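Local coordinates for protein sorbitol dehydrogenase (Gluconobacter oxydans, PDB 5ITG) that probably catalyses the oxidation of D-sorbitol to L-sorbose, using NADP(H) as its nicotinamide cofactor, at residues F31-N35 with F36-H40; G328-K331 with N332-K336; F404-A407 with S408-M412; D453-D457 with L458-E462. All blocks are in the same frame, centred on the assembly; numbering follows the deposited sequence.

Contact 1. Residues F31-N35 with F36-H40; sequences FGVGN and FFRAH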
loop_
_atom_site.group_PDB
_atom_site.type_symbol
_atom_site.label_atom_id
_atom_site.label_comp_id
_atom_site.label_asym_id
_atom_site.label_seq_id
_atom_site.Cartn_x
_atom_site.Cartn_y
_atom_site.Cartn_z
ATOM N N PHE A 31 -5.976 12.811 -7.369
ATOM C CA PHE A 31 -5.034 13.681 -6.672
ATOM C C PHE A 31 -3.794 12.882 -6.268
ATOM O O PHE A 31 -3.902 11.859 -5.601
ATOM C CB PHE A 31 -5.686 14.271 -5.418
ATOM C CG PHE A 31 -6.574 15.458 -5.689
ATOM C CD1 PHE A 31 -6.023 16.722 -5.875
ATOM C CD2 PHE A 31 -7.956 15.311 -5.761
ATOM C CE1 PHE A 31 -6.836 17.831 -6.127
ATOM C CE2 PHE A 31 -8.781 16.415 -6.014
ATOM C CZ PHE A 31 -8.216 17.678 -6.197
ATOM N N GLY A 32 -2.620 13.363 -6.666
ATOM C CA GLY A 32 -1.385 12.678 -6.333
ATOM C C GLY A 32 -1.030 11.627 -7.370
ATOM O O GLY A 32 -1.246 10.433 -7.155
ATOM N N VAL A 33 -0.478 12.073 -8.499
ATOM C CA VAL A 33 -0.108 11.164 -9.577
ATOM C C VAL A 33 1.273 10.552 -9.358
ATOM O O VAL A 33 2.260 10.976 -9.966
ATOM C CB VAL A 33 -0.146 11.887 -10.942
ATOM C CG1 VAL A 33 0.241 10.935 -12.068
ATOM C CG2 VAL A 33 -1.536 12.426 -11.185
ATOM N N GLY A 34 1.328 9.554 -8.483
ATOM C CA GLY A 34 2.578 8.879 -8.188
ATOM C C GLY A 34 2.646 7.534 -8.883
ATOM O O GLY A 34 1.699 7.122 -9.564
ATOM N N ASN A 35 3.762 6.837 -8.700
ATOM C CA ASN A 35 3.969 5.547 -9.330
ATOM C C ASN A 35 2.913 4.499 -9.012
ATOM O O ASN A 35 2.471 3.782 -9.903
ATOM C CB ASN A 35 5.338 4.985 -8.957
ATOM C CG ASN A 35 6.468 5.892 -9.363
ATOM O OD1 ASN A 35 6.419 6.526 -10.415
ATOM N ND2 ASN A 35 7.507 5.952 -8.534
ATOM N N PHE A 36 2.517 4.400 -7.748
ATOM C CA PHE A 36 1.527 3.401 -7.374
ATOM C C PHE A 36 0.225 3.585 -8.147
ATOM O O PHE A 36 -0.333 2.620 -8.684
ATOM C CB PHE A 36 1.246 3.453 -5.872
ATOM C CG PHE A 36 0.305 2.380 -5.411
ATOM C CD1 PHE A 36 0.665 1.041 -5.512
ATOM C CD2 PHE A 36 -0.955 2.699 -4.920
ATOM C CE1 PHE A 36 -0.222 0.033 -5.130
ATOM C CE2 PHE A 36 -1.848 1.700 -4.537
ATOM C CZ PHE A 36 -1.481 0.366 -4.643
ATOM N N PHE A 37 -0.258 4.823 -8.193
ATOM C CA PHE A 37 -1.489 5.151 -8.911
ATOM C C PHE A 37 -1.375 4.719 -10.367
ATOM O O PHE A 37 -2.265 4.071 -10.914
ATOM C CB PHE A 37 -1.754 6.667 -8.868
ATOM C CG PHE A 37 -2.590 7.163 -10.024
ATOM C CD1 PHE A 37 -3.951 6.887 -10.084
ATOM C CD2 PHE A 37 -1.998 7.837 -11.090
ATOM C CE1 PHE A 37 -4.713 7.271 -11.195
ATOM C CE2 PHE A 37 -2.753 8.225 -12.210
ATOM C CZ PHE A 37 -4.110 7.940 -12.260
ATOM N N ARG A 38 -0.263 5.085 -10.990
ATOM C CA ARG A 38 -0.038 4.776 -12.393
ATOM C C ARG A 38 0.065 3.281 -12.716
ATOM O O ARG A 38 -0.229 2.874 -13.842
ATOM C CB ARG A 38 1.210 5.511 -12.865
ATOM C CG ARG A 38 1.076 7.022 -12.773
ATOM C CD ARG A 38 2.442 7.670 -12.894
ATOM N NE ARG A 38 3.048 7.319 -14.164
ATOM C CZ ARG A 38 4.355 7.278 -14.398
ATOM N NH1 ARG A 38 5.226 7.566 -13.441
ATOM N NH2 ARG A 38 4.785 6.937 -15.602
ATOM N N ALA A 39 0.464 2.472 -11.735
ATOM C CA ALA A 39 0.611 1.029 -11.936
ATOM C C ALA A 39 -0.525 0.211 -11.329
ATOM O O ALA A 39 -0.613 -1.000 -11.547
ATOM C CB ALA A 39 1.948 0.560 -11.355
ATOM N N HIS A 40 -1.399 0.862 -10.572
ATOM C CA HIS A 40 -2.494 0.150 -9.927
ATOM C C HIS A 40 -3.847 0.689 -10.388
ATOM O O HIS A 40 -4.453 0.126 -11.297
ATOM C CB HIS A 40 -2.329 0.253 -8.400
ATOM C CG HIS A 40 -3.323 -0.552 -7.619
ATOM N ND1 HIS A 40 -4.532 -0.040 -7.206
ATOM C CD2 HIS A 40 -3.287 -1.833 -7.178
ATOM C CE1 HIS A 40 -5.198 -0.969 -6.542
ATOM N NE2 HIS A 40 -4.464 -2.067 -6.510
HETATM O O HOH W 1 0.470 7.151 -6.493
#
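G34 and R38 meet one helical turn apart: R38 N donates to G34 O at 3.2 Å, with an angle of 165° at the hydrogen. The same carbonyl touches the R38 side chain, because chi1 of -62° folds CG back beside its own nitrogen, and R38 CG comes within 3.3 Å of G34 O. G34 O also lies at the edge of the F37 ring, near its plane. V33 touches both F37 and R38: CG1 is 3.9 Å from F37 CD2 and 4.0 Å from R38 CD, and the valine crosses the arginine at about a right angle. A weaker bond from A39 N to N35 O, 3.0 Å but bent to 135°, follows. A water accepts from F37 N at 3.0 Å, with a weak bond from G34 N. This is the turn from strand 26-31 into helix 35-39, and its G32-V33-G34 sequence is consistent with the glycine-rich dinucleotide loop of a Rossmann fold. G32 has the backbone angles that demand glycine, V33 centres an inverse gamma turn, and G34 is the N-cap. Farther out, R38 NH2 bonds to L253 O and its guanidinium makes a cation-pi contact with Y82. K71 NZ holds V33 O, while H40, whose ring has F36 CZ over one face, bonds through NE2 to Q262 O.

Contact 2. Residues G328-K331 with N332-K336; sequences GNLK and NYLNK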
loop_
_atom_site.group_PDB
_atom_site.type_symbol
_atom_site.label_atom_id
_atom_site.label_comp_id
_atom_site.label_asym_id
_atom_site.label_seq_id
_atom_site.Cartn_x
_atom_site.Cartn_y
_atom_site.Cartn_z
ATOM N N GLY A 328 10.502 -23.541 4.328
ATOM C CA GLY A 328 9.661 -24.570 4.915
ATOM C C GLY A 328 8.982 -24.088 6.187
ATOM O O GLY A 328 7.805 -24.384 6.428
ATOM N N ASN A 329 9.720 -23.335 6.999
ATOM C CA ASN A 329 9.196 -22.810 8.260
ATOM C C ASN A 329 8.072 -21.814 7.981
ATOM O O ASN A 329 7.069 -21.793 8.688
ATOM C CB ASN A 329 10.323 -22.127 9.046
ATOM C CG ASN A 329 10.035 -22.029 10.540
ATOM O OD1 ASN A 329 10.867 -21.537 11.301
ATOM N ND2 ASN A 329 8.882 -22.505 10.967
ATOM N N LEU A 330 8.255 -20.981 6.956
ATOM C CA LEU A 330 7.240 -19.994 6.575
ATOM C C LEU A 330 5.956 -20.710 6.149
ATOM O O LEU A 330 4.857 -20.330 6.564
ATOM C CB LEU A 330 7.741 -19.116 5.417
ATOM C CG LEU A 330 6.715 -18.179 4.760
ATOM C CD1 LEU A 330 6.137 -17.242 5.814
ATOM C CD2 LEU A 330 7.380 -17.371 3.631
ATOM N N LYS A 331 6.098 -21.743 5.319
ATOM C CA LYS A 331 4.934 -22.497 4.854
ATOM C C LYS A 331 4.226 -23.191 6.011
ATOM O O LYS A 331 2.992 -23.244 6.057
ATOM C CB LYS A 331 5.343 -23.555 3.823
ATOM C CG LYS A 331 5.795 -23.014 2.479
ATOM C CD LYS A 331 6.260 -24.170 1.612
ATOM C CE LYS A 331 6.763 -23.702 0.265
ATOM N NZ LYS A 331 7.219 -24.865 -0.547
ATOM N N ASN A 332 5.001 -23.726 6.942
ATOM C CA ASN A 332 4.421 -24.420 8.091
ATOM C C ASN A 332 3.662 -23.452 8.997
ATOM O O ASN A 332 2.615 -23.801 9.546
ATOM C CB ASN A 332 5.507 -25.154 8.893
ATOM C CG ASN A 332 6.144 -26.292 8.103
ATOM O OD1 ASN A 332 5.560 -26.797 7.136
ATOM N ND2 ASN A 332 7.334 -26.714 8.522
ATOM N N TYR A 333 4.206 -22.251 9.171
ATOM C CA TYR A 333 3.552 -21.217 9.985
ATOM C C TYR A 333 2.217 -20.846 9.318
ATOM O O TYR A 333 1.171 -20.840 9.960
ATOM C CB TYR A 333 4.458 -19.982 10.074
ATOM C CG TYR A 333 3.829 -18.739 10.695
ATOM C CD1 TYR A 333 3.417 -18.727 12.028
ATOM C CD2 TYR A 333 3.680 -17.565 9.950
ATOM C CE1 TYR A 333 2.871 -17.563 12.612
ATOM C CE2 TYR A 333 3.135 -16.399 10.526
ATOM C CZ TYR A 333 2.736 -16.410 11.856
ATOM O OH TYR A 333 2.207 -15.265 12.429
ATOM N N LEU A 334 2.258 -20.531 8.026
ATOM C CA LEU A 334 1.041 -20.176 7.316
ATOM C C LEU A 334 0.015 -21.311 7.295
ATOM O O LEU A 334 -1.166 -21.082 7.557
ATOM C CB LEU A 334 1.371 -19.739 5.892
ATOM C CG LEU A 334 2.181 -18.442 5.812
ATOM C CD1 LEU A 334 2.524 -18.169 4.358
ATOM C CD2 LEU A 334 1.380 -17.273 6.397
ATOM N N ASN A 335 0.460 -22.531 7.009
ATOM C CA ASN A 335 -0.455 -23.683 6.955
ATOM C C ASN A 335 -1.018 -24.145 8.289
ATOM O O ASN A 335 -2.213 -24.428 8.410
ATOM C CB ASN A 335 0.226 -24.894 6.314
ATOM C CG ASN A 335 0.448 -24.722 4.834
ATOM O OD1 ASN A 335 -0.356 -24.099 4.145
ATOM N ND2 ASN A 335 1.531 -25.295 4.330
ATOM N N LYS A 336 -0.156 -24.220 9.291
ATOM C CA LYS A 336 -0.562 -24.725 10.597
ATOM C C LYS A 336 -1.041 -23.727 11.644
ATOM O O LYS A 336 -1.860 -24.076 12.498
ATOM C CB LYS A 336 0.587 -25.540 11.190
ATOM C CG LYS A 336 1.152 -26.578 10.234
ATOM C CD LYS A 336 0.089 -27.571 9.780
ATOM C CE LYS A 336 0.619 -28.466 8.661
ATOM N NZ LYS A 336 -0.450 -29.341 8.078
#
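G328 starts the series by accepting from N332: N332 N to G328 O is 2.9 Å. The carboxamide of N332 folds back along the helix over the same oxygen, its CG 3.0 Å from G328 O. Its ND2, at a poor angle, is no hydrogen-bond donor to that oxygen, so the backbone amide does the holding. Next comes N329, whose carbonyl O takes Y333 N at 2.9 Å. The N329 side chain touches R401 and F404 of helix 400-412; the Y333 ring leads off to A300 and M304 of helix 288-312.

L330 carries the apolar contact. Its CG stands anti to the backbone nitrogen (chi1 171°) while that of L334 lies beside its own (chi1 -66°), and the two leucines run side by side, pointing the same way, with CD1 of L330 4.0 Å from CD1 of L334. The backbone bond of the same pair, L334 N to L330 O, is 3.0 Å and the straightest of the four at 173°. L330 also touches I358, and L334 touches R354, both on helix 350-361.

K331 closes the row: N335 N to K331 O is 2.8 Å. The N335 amide crowds that oxygen too, at a poor angle for ND2, while its OD1 accepts from R354 NH1. The i to i+4 bonds are the pattern of an alpha helix, here helix 324-338 of the mannitol dehydrogenase C-terminal domain, which has neighbours on several sides and widens to a pi-type turn at 334-336.

Contact 3. Residues F404-A407 with S408-M412; sequences FGIA and SYLEM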
loop_
_atom_site.group_PDB
_atom_site.type_symbol
_atom_site.label_atom_id
_atom_site.label_comp_id
_atom_site.label_asym_id
_atom_site.label_seq_id
_atom_site.Cartn_x
_atom_site.Cartn_y
_atom_site.Cartn_z
ATOM N N PHE A 404 8.944 -19.777 17.909
ATOM C CA PHE A 404 10.146 -19.648 17.095
ATOM C C PHE A 404 10.220 -18.246 16.487
ATOM O O PHE A 404 11.289 -17.631 16.433
ATOM C CB PHE A 404 10.154 -20.688 15.968
ATOM C CG PHE A 404 11.266 -20.486 14.978
ATOM C CD1 PHE A 404 12.576 -20.822 15.304
ATOM C CD2 PHE A 404 11.016 -19.874 13.752
ATOM C CE1 PHE A 404 13.627 -20.545 14.428
ATOM C CE2 PHE A 404 12.056 -19.590 12.869
ATOM C CZ PHE A 404 13.367 -19.926 13.211
ATOM N N GLY A 405 9.085 -17.740 16.018
ATOM C CA GLY A 405 9.086 -16.409 15.435
ATOM C C GLY A 405 9.506 -15.377 16.464
ATOM O O GLY A 405 10.306 -14.476 16.183
ATOM N N ILE A 406 8.964 -15.513 17.670
ATOM C CA ILE A 406 9.262 -14.582 18.754
ATOM C C ILE A 406 10.724 -14.680 19.180
ATOM O O ILE A 406 11.407 -13.661 19.345
ATOM C CB ILE A 406 8.334 -14.846 19.964
ATOM C CG1 ILE A 406 6.895 -14.488 19.588
ATOM C CG2 ILE A 406 8.771 -14.015 21.167
ATOM C CD1 ILE A 406 5.855 -15.025 20.576
ATOM N N ALA A 407 11.207 -15.907 19.336
ATOM C CA ALA A 407 12.592 -16.138 19.739
ATOM C C ALA A 407 13.565 -15.591 18.699
ATOM O O ALA A 407 14.633 -15.081 19.048
ATOM C CB ALA A 407 12.835 -17.631 19.954
ATOM N N SER A 408 13.193 -15.708 17.425
ATOM C CA SER A 408 14.018 -15.223 16.323
ATOM C C SER A 408 14.080 -13.703 16.347
ATOM O O SER A 408 15.143 -13.109 16.148
ATOM C CB SER A 408 13.446 -15.693 14.978
ATOM O OG SER A 408 13.683 -17.074 14.786
ATOM N N TYR A 409 12.933 -13.077 16.579
ATOM C CA TYR A 409 12.861 -11.629 16.664
ATOM C C TYR A 409 13.772 -11.150 17.802
ATOM O O TYR A 409 14.588 -10.240 17.616
ATOM C CB TYR A 409 11.415 -11.184 16.930
ATOM C CG TYR A 409 11.278 -9.705 17.236
ATOM C CD1 TYR A 409 11.563 -8.740 16.272
ATOM C CD2 TYR A 409 10.887 -9.274 18.502
ATOM C CE1 TYR A 409 11.467 -7.370 16.565
ATOM C CE2 TYR A 409 10.785 -7.914 18.804
ATOM C CZ TYR A 409 11.078 -6.969 17.834
ATOM O OH TYR A 409 10.990 -5.624 18.138
ATOM N N LEU A 410 13.636 -11.768 18.970
ATOM C CA LEU A 410 14.439 -11.388 20.131
ATOM C C LEU A 410 15.937 -11.586 19.918
ATOM O O LEU A 410 16.744 -10.760 20.346
ATOM C CB LEU A 410 13.974 -12.156 21.373
ATOM C CG LEU A 410 12.573 -11.727 21.824
ATOM C CD1 LEU A 410 12.144 -12.512 23.056
ATOM C CD2 LEU A 410 12.584 -10.225 22.105
ATOM N N GLU A 411 16.313 -12.676 19.261
ATOM C CA GLU A 411 17.723 -12.918 18.993
ATOM C C GLU A 411 18.233 -11.966 17.907
ATOM O O GLU A 411 19.373 -11.502 17.964
ATOM C CB GLU A 411 17.940 -14.379 18.598
ATOM C CG GLU A 411 17.812 -15.336 19.781
ATOM C CD GLU A 411 18.843 -15.046 20.870
ATOM O OE1 GLU A 411 20.053 -15.086 20.562
ATOM O OE2 GLU A 411 18.446 -14.784 22.031
HETATM N N MSE A 412 17.382 -11.654 16.929
HETATM C CA MSE A 412 17.761 -10.746 15.845
HETATM C C MSE A 412 18.105 -9.374 16.429
HETATM O O MSE A 412 19.028 -8.693 15.975
HETATM C CB MSE A 412 16.606 -10.616 14.837
HETATM C CG MSE A 412 16.864 -9.667 13.666
HETATM SE SE MSE A 412 16.538 -7.781 14.066
HETATM C CE MSE A 412 14.621 -7.862 14.449
#
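S408 doubles its grip on F404, one turn back in helix 400-412 of the helical C-terminal domain. S408 N donates to F404 O at 2.9 Å, and S408 OG donates to the same oxygen at 3.0 Å from the opposite face of the carbonyl plane, so two donors satisfy one buried acceptor. The hydroxyl also sits over one face of the F404 ring, toward its rim, with OG 3.3 Å from CZ. At Y409 the amide bonds to G405 O, while the ring leads away and its OH meets E427 and Y430. L410 follows, its N bonded to I406 O at 2.9 Å and 168°. Its side chain runs alongside that of I406, both pointing the same way, with L410 CD1 4.1 Å from I406 CG2. E411 N bonds to A407 O, and E411 CG lies 3.3 Å from A407 O. A bend at chi2 (-61°) then turns the carboxylate to R471 and R475, whose positive charges probably favour its ionised form. M412, present as selenomethionine, sends its N to S408 O at 2.8 Å, and its own O accepts from Y423 OH.

Contact 4. Residues D453-D457 with L458-E462; sequences DGWRD and LDTSE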
loop_
_atom_site.group_PDB
_atom_site.type_symbol
_atom_site.label_atom_id
_atom_site.label_comp_id
_atom_site.label_asym_id
_atom_site.label_seq_id
_atom_site.Cartn_x
_atom_site.Cartn_y
_atom_site.Cartn_z
ATOM N N ASP A 453 2.871 -7.106 23.883
ATOM C CA ASP A 453 1.776 -6.633 24.731
ATOM C C ASP A 453 0.373 -7.019 24.262
ATOM O O ASP A 453 -0.550 -7.103 25.074
ATOM C CB ASP A 453 1.832 -5.107 24.882
ATOM C CG ASP A 453 2.957 -4.643 25.797
ATOM O OD1 ASP A 453 3.607 -5.496 26.422
ATOM O OD2 ASP A 453 3.184 -3.418 25.890
ATOM N N GLY A 454 0.213 -7.239 22.959
ATOM C CA GLY A 454 -1.087 -7.585 22.410
ATOM C C GLY A 454 -1.733 -8.851 22.950
ATOM O O GLY A 454 -2.953 -9.017 22.851
ATOM N N TRP A 455 -0.930 -9.753 23.507
ATOM C CA TRP A 455 -1.470 -10.994 24.049
ATOM C C TRP A 455 -1.077 -11.231 25.501
ATOM O O TRP A 455 -1.369 -12.284 26.068
ATOM C CB TRP A 455 -1.035 -12.185 23.190
ATOM C CG TRP A 455 0.453 -12.350 23.028
ATOM C CD1 TRP A 455 1.320 -12.937 23.907
ATOM C CD2 TRP A 455 1.232 -11.964 21.892
ATOM N NE1 TRP A 455 2.596 -12.948 23.382
ATOM C CE2 TRP A 455 2.568 -12.356 22.144
ATOM C CE3 TRP A 455 0.932 -11.326 20.680
ATOM C CZ2 TRP A 455 3.600 -12.132 21.227
ATOM C CZ3 TRP A 455 1.965 -11.100 19.765
ATOM C CH2 TRP A 455 3.283 -11.507 20.050
ATOM N N ARG A 456 -0.454 -10.226 26.106
ATOM C CA ARG A 456 0.015 -10.326 27.484
ATOM C C ARG A 456 -1.087 -10.571 28.522
ATOM O O ARG A 456 -0.810 -11.085 29.604
ATOM C CB ARG A 456 0.815 -9.071 27.843
ATOM C CG ARG A 456 1.830 -9.287 28.951
ATOM C CD ARG A 456 2.626 -8.023 29.236
ATOM N NE ARG A 456 3.547 -7.661 28.159
ATOM C CZ ARG A 456 4.639 -8.350 27.833
ATOM N NH1 ARG A 456 4.958 -9.453 28.495
ATOM N NH2 ARG A 456 5.427 -7.924 26.855
ATOM N N ASP A 457 -2.330 -10.224 28.200
ATOM C CA ASP A 457 -3.430 -10.428 29.142
ATOM C C ASP A 457 -3.771 -11.907 29.322
ATOM O O ASP A 457 -4.332 -12.310 30.343
ATOM C CB ASP A 457 -4.674 -9.650 28.697
ATOM C CG ASP A 457 -5.079 -9.955 27.268
ATOM O OD1 ASP A 457 -4.275 -9.689 26.350
ATOM O OD2 ASP A 457 -6.204 -10.457 27.066
ATOM N N LEU A 458 -3.422 -12.714 28.326
ATOM C CA LEU A 458 -3.674 -14.149 28.368
ATOM C C LEU A 458 -2.579 -14.851 29.172
ATOM O O LEU A 458 -1.600 -14.228 29.584
ATOM C CB LEU A 458 -3.692 -14.711 26.944
ATOM C CG LEU A 458 -4.726 -14.086 26.006
ATOM C CD1 LEU A 458 -4.479 -14.557 24.581
ATOM C CD2 LEU A 458 -6.127 -14.461 26.473
ATOM N N ASP A 459 -2.747 -16.150 29.398
ATOM C CA ASP A 459 -1.741 -16.912 30.126
ATOM C C ASP A 459 -0.626 -17.292 29.160
ATOM O O ASP A 459 -0.708 -18.301 28.468
ATOM C CB ASP A 459 -2.351 -18.171 30.742
ATOM C CG ASP A 459 -1.293 -19.124 31.279
ATOM O OD1 ASP A 459 -0.310 -18.646 31.887
ATOM O OD2 ASP A 459 -1.451 -20.350 31.094
ATOM N N THR A 460 0.416 -16.470 29.128
ATOM C CA THR A 460 1.554 -16.680 28.241
ATOM C C THR A 460 2.656 -17.560 28.839
ATOM O O THR A 460 3.772 -17.604 28.316
ATOM C CB THR A 460 2.178 -15.325 27.855
ATOM O OG1 THR A 460 2.770 -14.726 29.014
ATOM C CG2 THR A 460 1.104 -14.377 27.316
ATOM N N SER A 461 2.342 -18.259 29.927
ATOM C CA SER A 461 3.315 -19.123 30.593
ATOM C C SER A 461 3.993 -20.143 29.679
ATOM O O SER A 461 5.223 -20.190 29.591
ATOM C CB SER A 461 2.646 -19.866 31.754
ATOM O OG SER A 461 2.119 -18.947 32.693
ATOM N N GLU A 462 3.193 -20.967 29.013
ATOM C CA GLU A 462 3.721 -21.995 28.127
ATOM C C GLU A 462 4.469 -21.397 26.935
ATOM O O GLU A 462 5.529 -21.888 26.545
ATOM C CB GLU A 462 2.585 -22.890 27.623
ATOM C CG GLU A 462 3.045 -24.274 27.197
ATOM C CD GLU A 462 1.913 -25.113 26.636
ATOM O OE1 GLU A 462 0.802 -25.077 27.218
ATOM O OE2 GLU A 462 2.135 -25.814 25.622
#
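W455 takes chi1 of 57°, with CG between its nitrogen and carbonyl carbon, and T460 turns CG2 anti to its own carbonyl carbon; the two torsions bring the indole edge and the methyl together. T460 CG2 lies in the ring plane, 3.7 Å from W455 CD1, and the side chains cross at about a right angle. The methyl also rests 3.5 Å from W455 O. W455 O also accepts the turn bond from L458 N at 3.1 Å. L458 then lies beside D457, both pointing the same way, its CD2 4.0 Å from D457 OD2. The carboxylate of D457 is held elsewhere, by a salt bridge from OD1 to R390, which also bonds to G454 O; R390 and, packed against W455, V381, T386 and V389 all belong to helix 377-394.

Further polar links lie at both ends of the loop. R456 makes a side-on salt bridge to D453, with NE and NH2 both on OD1: NE to D453 OD1 is 2.8 Å and NH2 to D453 OD1 is 3.1 Å, from opposite faces of the carboxylate plane. Past the turn, S461 OG to D459 OD1 is 2.6 Å, on the syn lone pair, and T460 OG1 bonds to D464. W455 to L458 is a type I beta turn; the turn and T460, at the N-cap position but without a side-chain capping bond, make up the surface loop leading into helix 461-477 of the C-terminal domain.

Overall arrangement
The four contacts follow one another along the chain, and contact 1 stands apart in the Rossmann domain, at the loop between strand 26-31 and helix 35-39. Its centre is about 34 to 42 Å from those of the other three, which all belong to the helical C-terminal domain. Contact 2 on helix 324-338 and contact 3 on helix 400-412 have centres about 16 Å apart and pack through N329 and F404. Contact 4, before helix 461-477, has its centre about 16 Å from that of contact 3, and I406 CD1 meets W455 CZ2 at 3.7 Å. Contact 3 bridges contacts 2 and 4, which do not touch, while the probable cofactor-binding loop lies in the other domain.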